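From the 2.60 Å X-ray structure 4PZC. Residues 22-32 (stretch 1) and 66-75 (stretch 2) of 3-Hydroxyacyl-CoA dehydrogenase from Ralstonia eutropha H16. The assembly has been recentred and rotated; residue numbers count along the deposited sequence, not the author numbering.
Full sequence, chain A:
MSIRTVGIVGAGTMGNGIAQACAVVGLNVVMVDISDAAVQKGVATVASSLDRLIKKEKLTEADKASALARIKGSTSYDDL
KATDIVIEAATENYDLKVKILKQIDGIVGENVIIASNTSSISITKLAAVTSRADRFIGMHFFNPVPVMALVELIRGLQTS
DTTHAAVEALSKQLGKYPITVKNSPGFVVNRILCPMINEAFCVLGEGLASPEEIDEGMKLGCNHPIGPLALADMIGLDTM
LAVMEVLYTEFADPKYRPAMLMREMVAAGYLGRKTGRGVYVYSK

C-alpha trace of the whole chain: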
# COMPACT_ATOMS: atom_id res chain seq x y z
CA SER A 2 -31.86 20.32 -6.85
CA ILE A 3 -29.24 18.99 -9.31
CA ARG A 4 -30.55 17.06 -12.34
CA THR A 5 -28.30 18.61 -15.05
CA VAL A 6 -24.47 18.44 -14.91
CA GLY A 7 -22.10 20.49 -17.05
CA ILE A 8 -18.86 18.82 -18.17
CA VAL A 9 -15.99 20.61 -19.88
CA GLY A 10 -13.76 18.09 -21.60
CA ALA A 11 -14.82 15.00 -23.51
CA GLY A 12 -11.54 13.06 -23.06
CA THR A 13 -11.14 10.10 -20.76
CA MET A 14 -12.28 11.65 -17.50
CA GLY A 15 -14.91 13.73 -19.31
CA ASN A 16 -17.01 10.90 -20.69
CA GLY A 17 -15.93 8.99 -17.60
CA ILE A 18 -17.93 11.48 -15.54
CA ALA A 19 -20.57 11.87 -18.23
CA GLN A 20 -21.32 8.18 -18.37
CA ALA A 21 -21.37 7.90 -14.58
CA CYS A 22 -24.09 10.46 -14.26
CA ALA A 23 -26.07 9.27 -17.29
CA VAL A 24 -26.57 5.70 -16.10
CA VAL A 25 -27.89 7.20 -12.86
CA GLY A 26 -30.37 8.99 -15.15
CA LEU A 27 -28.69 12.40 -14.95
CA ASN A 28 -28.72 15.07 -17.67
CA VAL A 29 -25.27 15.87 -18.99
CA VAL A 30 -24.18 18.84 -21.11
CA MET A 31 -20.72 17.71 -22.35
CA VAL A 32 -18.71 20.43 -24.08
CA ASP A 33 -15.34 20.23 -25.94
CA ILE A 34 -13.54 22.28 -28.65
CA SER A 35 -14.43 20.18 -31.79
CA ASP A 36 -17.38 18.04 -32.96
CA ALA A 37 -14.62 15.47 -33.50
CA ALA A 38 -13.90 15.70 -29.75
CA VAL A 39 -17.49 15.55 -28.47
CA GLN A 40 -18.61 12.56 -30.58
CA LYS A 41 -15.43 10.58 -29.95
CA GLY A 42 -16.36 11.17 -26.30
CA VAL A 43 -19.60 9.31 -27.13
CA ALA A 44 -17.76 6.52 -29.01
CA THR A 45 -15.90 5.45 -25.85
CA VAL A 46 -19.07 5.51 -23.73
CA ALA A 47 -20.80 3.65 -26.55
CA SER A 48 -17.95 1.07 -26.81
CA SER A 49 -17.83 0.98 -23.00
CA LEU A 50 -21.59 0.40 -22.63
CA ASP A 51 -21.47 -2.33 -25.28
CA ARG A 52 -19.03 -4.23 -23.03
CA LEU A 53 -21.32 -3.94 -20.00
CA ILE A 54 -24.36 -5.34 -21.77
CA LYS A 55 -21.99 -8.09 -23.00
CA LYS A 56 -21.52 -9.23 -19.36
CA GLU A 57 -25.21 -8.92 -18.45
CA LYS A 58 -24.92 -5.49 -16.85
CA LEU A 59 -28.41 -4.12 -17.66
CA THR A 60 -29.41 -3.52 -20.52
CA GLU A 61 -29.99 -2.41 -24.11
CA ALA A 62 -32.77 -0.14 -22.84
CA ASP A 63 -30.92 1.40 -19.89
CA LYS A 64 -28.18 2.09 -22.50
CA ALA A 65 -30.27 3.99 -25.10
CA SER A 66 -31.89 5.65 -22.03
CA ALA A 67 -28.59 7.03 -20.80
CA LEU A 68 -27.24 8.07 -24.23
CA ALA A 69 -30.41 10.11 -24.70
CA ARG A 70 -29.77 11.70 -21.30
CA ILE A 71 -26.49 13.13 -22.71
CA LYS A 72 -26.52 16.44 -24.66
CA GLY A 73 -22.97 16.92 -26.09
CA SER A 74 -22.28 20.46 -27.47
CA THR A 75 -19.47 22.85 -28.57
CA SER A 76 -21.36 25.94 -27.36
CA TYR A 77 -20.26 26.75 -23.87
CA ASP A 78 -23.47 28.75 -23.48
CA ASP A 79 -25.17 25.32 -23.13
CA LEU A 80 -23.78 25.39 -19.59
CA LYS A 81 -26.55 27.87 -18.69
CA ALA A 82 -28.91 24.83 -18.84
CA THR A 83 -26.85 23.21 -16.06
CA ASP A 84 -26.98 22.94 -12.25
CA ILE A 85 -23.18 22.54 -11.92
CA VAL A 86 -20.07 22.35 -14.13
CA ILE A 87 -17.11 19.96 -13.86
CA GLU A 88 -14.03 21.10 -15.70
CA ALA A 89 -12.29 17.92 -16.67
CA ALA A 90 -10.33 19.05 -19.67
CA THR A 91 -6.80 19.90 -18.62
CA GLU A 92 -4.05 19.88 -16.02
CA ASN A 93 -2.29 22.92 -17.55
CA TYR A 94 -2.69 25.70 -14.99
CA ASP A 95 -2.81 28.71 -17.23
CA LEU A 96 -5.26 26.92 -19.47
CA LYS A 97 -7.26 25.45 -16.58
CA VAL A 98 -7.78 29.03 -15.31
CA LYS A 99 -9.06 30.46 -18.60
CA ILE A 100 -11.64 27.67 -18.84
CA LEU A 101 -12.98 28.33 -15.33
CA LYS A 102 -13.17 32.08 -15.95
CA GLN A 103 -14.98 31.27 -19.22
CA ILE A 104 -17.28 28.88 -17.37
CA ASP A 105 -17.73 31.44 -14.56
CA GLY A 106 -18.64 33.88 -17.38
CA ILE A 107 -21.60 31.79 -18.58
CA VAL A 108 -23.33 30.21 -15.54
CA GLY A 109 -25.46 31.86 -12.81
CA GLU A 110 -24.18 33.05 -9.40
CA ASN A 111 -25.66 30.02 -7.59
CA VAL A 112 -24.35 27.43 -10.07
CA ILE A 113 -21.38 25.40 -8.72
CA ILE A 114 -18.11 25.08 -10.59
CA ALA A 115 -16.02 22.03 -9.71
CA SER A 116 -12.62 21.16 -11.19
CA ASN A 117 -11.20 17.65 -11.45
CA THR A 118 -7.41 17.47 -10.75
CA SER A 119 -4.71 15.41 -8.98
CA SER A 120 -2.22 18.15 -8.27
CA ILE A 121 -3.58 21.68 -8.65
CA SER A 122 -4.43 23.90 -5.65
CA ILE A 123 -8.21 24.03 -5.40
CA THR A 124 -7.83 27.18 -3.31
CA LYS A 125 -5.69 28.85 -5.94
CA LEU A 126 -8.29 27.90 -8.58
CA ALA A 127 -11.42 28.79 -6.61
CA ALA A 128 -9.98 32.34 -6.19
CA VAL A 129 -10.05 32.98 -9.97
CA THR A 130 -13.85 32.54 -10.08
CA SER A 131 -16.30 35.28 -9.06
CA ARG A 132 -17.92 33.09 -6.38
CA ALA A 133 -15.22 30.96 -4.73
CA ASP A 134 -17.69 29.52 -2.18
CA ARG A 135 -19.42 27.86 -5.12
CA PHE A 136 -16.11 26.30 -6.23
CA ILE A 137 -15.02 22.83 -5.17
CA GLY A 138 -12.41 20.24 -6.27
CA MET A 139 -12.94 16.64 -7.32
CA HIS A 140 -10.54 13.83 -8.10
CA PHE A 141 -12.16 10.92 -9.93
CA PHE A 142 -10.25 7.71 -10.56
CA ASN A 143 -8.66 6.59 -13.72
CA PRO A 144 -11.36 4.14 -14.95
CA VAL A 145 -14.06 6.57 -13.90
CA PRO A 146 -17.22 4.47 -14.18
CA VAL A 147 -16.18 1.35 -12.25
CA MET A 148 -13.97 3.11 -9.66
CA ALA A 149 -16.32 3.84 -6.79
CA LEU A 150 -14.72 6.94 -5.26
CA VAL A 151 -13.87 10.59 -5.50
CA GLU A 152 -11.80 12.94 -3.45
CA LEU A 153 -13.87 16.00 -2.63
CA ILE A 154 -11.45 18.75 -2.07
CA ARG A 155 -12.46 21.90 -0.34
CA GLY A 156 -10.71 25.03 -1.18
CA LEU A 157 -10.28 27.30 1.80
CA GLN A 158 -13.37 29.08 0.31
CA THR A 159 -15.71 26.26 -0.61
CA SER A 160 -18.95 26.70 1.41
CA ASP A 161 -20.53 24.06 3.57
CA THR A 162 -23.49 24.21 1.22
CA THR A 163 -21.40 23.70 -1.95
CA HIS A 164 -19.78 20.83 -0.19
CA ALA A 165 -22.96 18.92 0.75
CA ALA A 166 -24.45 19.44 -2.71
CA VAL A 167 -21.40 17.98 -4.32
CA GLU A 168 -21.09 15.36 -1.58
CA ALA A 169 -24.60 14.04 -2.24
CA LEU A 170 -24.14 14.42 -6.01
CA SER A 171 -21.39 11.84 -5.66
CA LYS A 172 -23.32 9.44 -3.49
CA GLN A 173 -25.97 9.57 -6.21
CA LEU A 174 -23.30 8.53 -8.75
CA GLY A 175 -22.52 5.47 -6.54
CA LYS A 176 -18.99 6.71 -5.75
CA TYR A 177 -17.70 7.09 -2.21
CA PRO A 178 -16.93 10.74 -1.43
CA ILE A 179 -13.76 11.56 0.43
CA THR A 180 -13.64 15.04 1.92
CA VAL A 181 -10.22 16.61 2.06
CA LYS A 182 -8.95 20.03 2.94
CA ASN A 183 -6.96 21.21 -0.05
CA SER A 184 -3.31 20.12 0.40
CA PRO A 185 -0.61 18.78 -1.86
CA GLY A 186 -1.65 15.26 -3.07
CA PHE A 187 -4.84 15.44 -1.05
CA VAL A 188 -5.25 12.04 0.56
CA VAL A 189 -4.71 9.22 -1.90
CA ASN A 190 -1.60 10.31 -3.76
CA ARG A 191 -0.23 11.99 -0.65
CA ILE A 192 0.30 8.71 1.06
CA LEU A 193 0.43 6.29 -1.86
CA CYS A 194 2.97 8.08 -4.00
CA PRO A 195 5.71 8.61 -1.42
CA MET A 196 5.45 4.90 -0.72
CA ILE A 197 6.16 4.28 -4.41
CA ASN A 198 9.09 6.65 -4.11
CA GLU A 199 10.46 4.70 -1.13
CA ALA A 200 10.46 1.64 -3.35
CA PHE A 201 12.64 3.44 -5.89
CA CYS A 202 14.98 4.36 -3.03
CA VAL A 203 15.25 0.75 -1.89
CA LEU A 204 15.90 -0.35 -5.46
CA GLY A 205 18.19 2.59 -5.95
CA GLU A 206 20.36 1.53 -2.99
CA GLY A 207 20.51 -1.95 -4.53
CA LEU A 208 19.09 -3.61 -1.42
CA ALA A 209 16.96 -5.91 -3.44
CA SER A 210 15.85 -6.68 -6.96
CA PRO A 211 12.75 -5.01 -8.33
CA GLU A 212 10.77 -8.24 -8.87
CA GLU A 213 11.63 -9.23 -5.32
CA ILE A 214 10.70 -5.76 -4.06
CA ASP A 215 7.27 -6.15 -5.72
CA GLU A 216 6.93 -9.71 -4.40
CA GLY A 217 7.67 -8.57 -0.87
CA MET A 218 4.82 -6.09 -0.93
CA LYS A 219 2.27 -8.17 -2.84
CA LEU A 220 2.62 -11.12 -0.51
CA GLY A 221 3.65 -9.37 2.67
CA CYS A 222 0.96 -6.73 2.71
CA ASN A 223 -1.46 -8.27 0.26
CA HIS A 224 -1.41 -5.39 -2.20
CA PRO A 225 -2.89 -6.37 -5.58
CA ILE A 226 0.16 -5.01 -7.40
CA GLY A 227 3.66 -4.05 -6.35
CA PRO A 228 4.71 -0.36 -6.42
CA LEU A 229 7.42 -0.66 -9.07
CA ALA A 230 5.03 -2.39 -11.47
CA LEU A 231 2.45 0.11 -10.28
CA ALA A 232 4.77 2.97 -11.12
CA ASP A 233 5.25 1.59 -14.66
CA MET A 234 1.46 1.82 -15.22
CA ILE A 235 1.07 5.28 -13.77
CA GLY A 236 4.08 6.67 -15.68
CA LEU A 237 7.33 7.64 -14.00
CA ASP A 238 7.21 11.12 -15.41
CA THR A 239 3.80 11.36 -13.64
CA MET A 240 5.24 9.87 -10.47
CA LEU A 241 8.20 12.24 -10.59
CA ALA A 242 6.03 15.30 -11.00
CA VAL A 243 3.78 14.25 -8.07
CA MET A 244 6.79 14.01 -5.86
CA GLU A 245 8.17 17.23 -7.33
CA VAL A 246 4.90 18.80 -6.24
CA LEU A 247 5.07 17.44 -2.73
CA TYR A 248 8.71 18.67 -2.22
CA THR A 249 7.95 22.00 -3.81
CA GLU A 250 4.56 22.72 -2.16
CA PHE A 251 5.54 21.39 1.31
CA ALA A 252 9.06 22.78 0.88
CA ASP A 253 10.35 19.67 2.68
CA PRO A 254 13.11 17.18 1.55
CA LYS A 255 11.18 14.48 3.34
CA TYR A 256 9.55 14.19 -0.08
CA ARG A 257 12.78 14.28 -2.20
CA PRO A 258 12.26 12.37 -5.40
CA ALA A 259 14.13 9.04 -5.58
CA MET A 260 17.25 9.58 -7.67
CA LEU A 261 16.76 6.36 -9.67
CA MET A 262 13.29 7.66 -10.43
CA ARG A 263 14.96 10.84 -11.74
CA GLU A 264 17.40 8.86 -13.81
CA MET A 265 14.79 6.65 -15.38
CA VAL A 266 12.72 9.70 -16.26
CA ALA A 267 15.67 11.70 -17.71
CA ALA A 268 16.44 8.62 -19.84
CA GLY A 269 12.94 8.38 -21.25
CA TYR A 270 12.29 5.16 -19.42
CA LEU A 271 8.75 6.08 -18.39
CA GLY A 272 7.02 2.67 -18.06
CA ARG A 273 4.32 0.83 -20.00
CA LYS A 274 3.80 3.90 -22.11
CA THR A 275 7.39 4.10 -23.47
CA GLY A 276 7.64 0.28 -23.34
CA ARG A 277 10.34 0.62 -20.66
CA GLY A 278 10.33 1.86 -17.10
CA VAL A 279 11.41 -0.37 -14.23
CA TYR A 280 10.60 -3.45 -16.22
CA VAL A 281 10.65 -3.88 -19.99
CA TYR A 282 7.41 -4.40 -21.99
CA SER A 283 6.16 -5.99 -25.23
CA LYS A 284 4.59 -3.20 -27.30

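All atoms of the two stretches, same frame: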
# COMPACT_ATOMS: atom_id res chain seq x y z
N CYS A 22 -22.86 9.77 -14.54
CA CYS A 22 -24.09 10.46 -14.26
C CYS A 22 -25.23 9.82 -15.04
O CYS A 22 -26.26 9.44 -14.48
CB CYS A 22 -23.98 11.94 -14.66
SG CYS A 22 -22.48 12.84 -14.16
N ALA A 23 -25.03 9.69 -16.35
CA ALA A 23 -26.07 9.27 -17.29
C ALA A 23 -26.78 8.00 -16.86
O ALA A 23 -28.01 7.95 -16.81
CB ALA A 23 -25.47 9.06 -18.66
N VAL A 24 -26.00 6.97 -16.53
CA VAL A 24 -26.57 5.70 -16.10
C VAL A 24 -27.39 5.83 -14.81
O VAL A 24 -28.27 5.02 -14.54
CB VAL A 24 -25.48 4.62 -15.88
CG1 VAL A 24 -24.62 4.47 -17.14
CG2 VAL A 24 -24.64 4.94 -14.64
N VAL A 25 -27.10 6.86 -14.03
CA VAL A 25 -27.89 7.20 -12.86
C VAL A 25 -29.11 8.02 -13.29
O VAL A 25 -29.90 8.48 -12.45
CB VAL A 25 -27.03 7.96 -11.84
CG1 VAL A 25 -27.85 8.38 -10.64
CG2 VAL A 25 -25.84 7.10 -11.41
N GLY A 26 -29.29 8.19 -14.60
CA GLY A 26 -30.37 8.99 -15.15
C GLY A 26 -30.18 10.49 -14.96
O GLY A 26 -31.14 11.20 -14.67
N LEU A 27 -28.96 10.97 -15.13
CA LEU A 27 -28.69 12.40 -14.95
C LEU A 27 -28.36 13.09 -16.27
O LEU A 27 -27.67 12.52 -17.12
CB LEU A 27 -27.56 12.61 -13.95
CG LEU A 27 -27.93 12.51 -12.47
CD1 LEU A 27 -26.71 12.83 -11.62
CD2 LEU A 27 -29.09 13.44 -12.12
N ASN A 28 -28.84 14.33 -16.41
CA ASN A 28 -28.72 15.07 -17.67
C ASN A 28 -27.36 15.70 -17.76
O ASN A 28 -26.97 16.43 -16.85
CB ASN A 28 -29.78 16.17 -17.74
CG ASN A 28 -31.16 15.66 -17.41
OD1 ASN A 28 -31.77 16.09 -16.42
ND2 ASN A 28 -31.65 14.69 -18.21
N VAL A 29 -26.65 15.42 -18.84
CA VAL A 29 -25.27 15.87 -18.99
C VAL A 29 -25.09 16.74 -20.23
O VAL A 29 -25.32 16.28 -21.35
CB VAL A 29 -24.30 14.69 -19.12
CG1 VAL A 29 -22.87 15.19 -19.30
CG2 VAL A 29 -24.38 13.78 -17.91
N VAL A 30 -24.66 17.98 -20.02
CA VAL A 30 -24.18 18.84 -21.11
C VAL A 30 -22.65 18.68 -21.21
O VAL A 30 -21.93 19.16 -20.33
CB VAL A 30 -24.57 20.32 -20.86
CG1 VAL A 30 -23.97 21.24 -21.93
CG2 VAL A 30 -26.08 20.49 -20.81
N MET A 31 -22.16 18.01 -22.25
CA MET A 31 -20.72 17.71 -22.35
C MET A 31 -20.04 18.47 -23.47
O MET A 31 -20.13 18.08 -24.63
CB MET A 31 -20.49 16.21 -22.54
CG MET A 31 -19.06 15.78 -22.24
SD MET A 31 -18.35 14.60 -23.40
CE MET A 31 -19.36 13.16 -23.12
N VAL A 32 -19.31 19.52 -23.11
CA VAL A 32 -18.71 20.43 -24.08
C VAL A 32 -17.28 20.00 -24.42
O VAL A 32 -16.66 19.27 -23.66
CB VAL A 32 -18.74 21.89 -23.57
CG1 VAL A 32 -18.43 22.87 -24.69
CG2 VAL A 32 -20.10 22.22 -22.97
N SER A 66 -31.31 4.71 -23.01
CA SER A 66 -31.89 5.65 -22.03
C SER A 66 -30.87 6.68 -21.61
O SER A 66 -31.12 7.89 -21.67
CB SER A 66 -32.43 4.90 -20.80
OG SER A 66 -32.95 5.79 -19.84
N ALA A 67 -29.71 6.18 -21.19
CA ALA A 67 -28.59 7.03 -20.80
C ALA A 67 -28.16 7.93 -21.96
O ALA A 67 -28.26 9.15 -21.86
CB ALA A 67 -27.42 6.17 -20.33
N LEU A 68 -27.70 7.33 -23.05
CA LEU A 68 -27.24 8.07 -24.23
C LEU A 68 -28.12 9.28 -24.48
O LEU A 68 -27.65 10.40 -24.58
CB LEU A 68 -27.28 7.18 -25.46
CG LEU A 68 -26.44 5.90 -25.47
CD1 LEU A 68 -26.97 4.91 -26.51
CD2 LEU A 68 -24.98 6.22 -25.68
N ALA A 69 -29.43 9.04 -24.55
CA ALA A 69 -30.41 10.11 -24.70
C ALA A 69 -30.17 11.21 -23.68
O ALA A 69 -30.04 12.39 -24.02
CB ALA A 69 -31.82 9.54 -24.54
N ARG A 70 -30.06 10.79 -22.42
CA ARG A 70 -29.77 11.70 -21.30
C ARG A 70 -28.55 12.63 -21.50
O ARG A 70 -28.35 13.57 -20.71
CB ARG A 70 -29.59 10.88 -20.01
CG ARG A 70 -30.18 11.52 -18.76
CD ARG A 70 -31.68 11.32 -18.65
NE ARG A 70 -32.04 9.95 -18.27
CZ ARG A 70 -33.29 9.50 -18.20
NH1 ARG A 70 -34.31 10.31 -18.48
NH2 ARG A 70 -33.51 8.24 -17.84
N ILE A 71 -27.75 12.41 -22.54
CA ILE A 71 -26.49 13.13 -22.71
C ILE A 71 -26.43 14.10 -23.90
O ILE A 71 -26.25 13.69 -25.05
CB ILE A 71 -25.33 12.12 -22.85
CG1 ILE A 71 -25.29 11.21 -21.62
CG2 ILE A 71 -24.00 12.84 -23.07
CD1 ILE A 71 -24.31 10.05 -21.72
N LYS A 72 -26.53 15.40 -23.62
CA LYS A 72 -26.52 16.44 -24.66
C LYS A 72 -25.12 17.04 -24.88
O LYS A 72 -24.74 18.00 -24.22
CB LYS A 72 -27.54 17.54 -24.29
CG LYS A 72 -28.04 18.41 -25.45
CD LYS A 72 -29.53 18.76 -25.34
CE LYS A 72 -30.11 19.41 -26.60
NZ LYS A 72 -29.38 20.65 -27.00
N GLY A 73 -24.36 16.48 -25.83
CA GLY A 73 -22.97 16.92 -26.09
C GLY A 73 -22.85 18.06 -27.09
O GLY A 73 -23.19 17.87 -28.25
N SER A 74 -22.34 19.22 -26.65
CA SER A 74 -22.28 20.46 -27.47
C SER A 74 -20.86 21.02 -27.65
O SER A 74 -19.92 20.53 -27.05
CB SER A 74 -23.15 21.53 -26.80
OG SER A 74 -23.03 22.81 -27.42
N THR A 75 -20.71 22.04 -28.51
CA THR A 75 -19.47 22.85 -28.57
C THR A 75 -19.73 24.30 -28.12
O THR A 75 -18.80 25.10 -28.06
CB THR A 75 -18.82 22.89 -29.98
OG1 THR A 75 -19.58 23.71 -30.87
CG2 THR A 75 -18.71 21.50 -30.57

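Each stretch begins in a helix and continues into extended chain. In stretch 1 the helix that holds C22 and A23 gives way to a tight turn, and a strand runs from N28 to V32. In stretch 2 the helix, already under way at S66, continues to about R70, and the chain then extends alongside that strand. The two extended segments run parallel.

The turn before the strand in stretch 1 is a Schellman motif. G26 N bonds to A23 O at 2.6 Å, and L27 N bonds to C22 O at 3.2 Å. G26 has positive phi, which by itself favours glycine. A type I turn spans A23 to G26.

A ladder of backbone hydrogen bonds joins the segments. V29 N donates to R70 O at 3.1 Å, in a nearly straight bond. V29 O accepts from K72 N at 2.7 Å. V29 therefore bonds to the residues before and after I71, its partner in the register, as parallel pairing requires. M31 repeats the pattern around G73. M31 N donates to K72 O at 3.2 Å, and M31 O accepts a weak bond from S74 N, also at 3.2 Å. Pairing thus loosens toward the end of the ladder. CA-H...O contacts supplement it: V30 CA lies 3.3 Å from K72 O, and V32 CA lies 3.2 Å from S74 O.

The helical parts meet through small side chains. A23 and A67 point toward each other, with A23 CB 3.9 Å from A67 CB. Their CA atoms are 4.9 Å apart, so the backbones come close here. I71 extends this apolar contact: its CD1 reaches to 3.4 Å from A23 CB. V29 and I71 lie on the same face of the sheet, and V29 CB is 4.4 Å from I71 CG2. I71 thus links the helix contact to the strand pairing.

R70 has the largest area covered by the opposite stretch. Its side chain lies along the turn of stretch 1. R70 CG is 3.2 Å from L27 O, and R70 NE is 3.7 Å from G26 CA. These are packing contacts. The guanidinium makes no hydrogen bond or salt bridge to stretch 1.

V30 and K72 share the other face. K72 CB lies 3.9 Å from V29 O, while the end of the K72 side chain leads away. Farther along, V32 CG1 packs 3.9 Å from T75 C, a contact between a side chain and backbone.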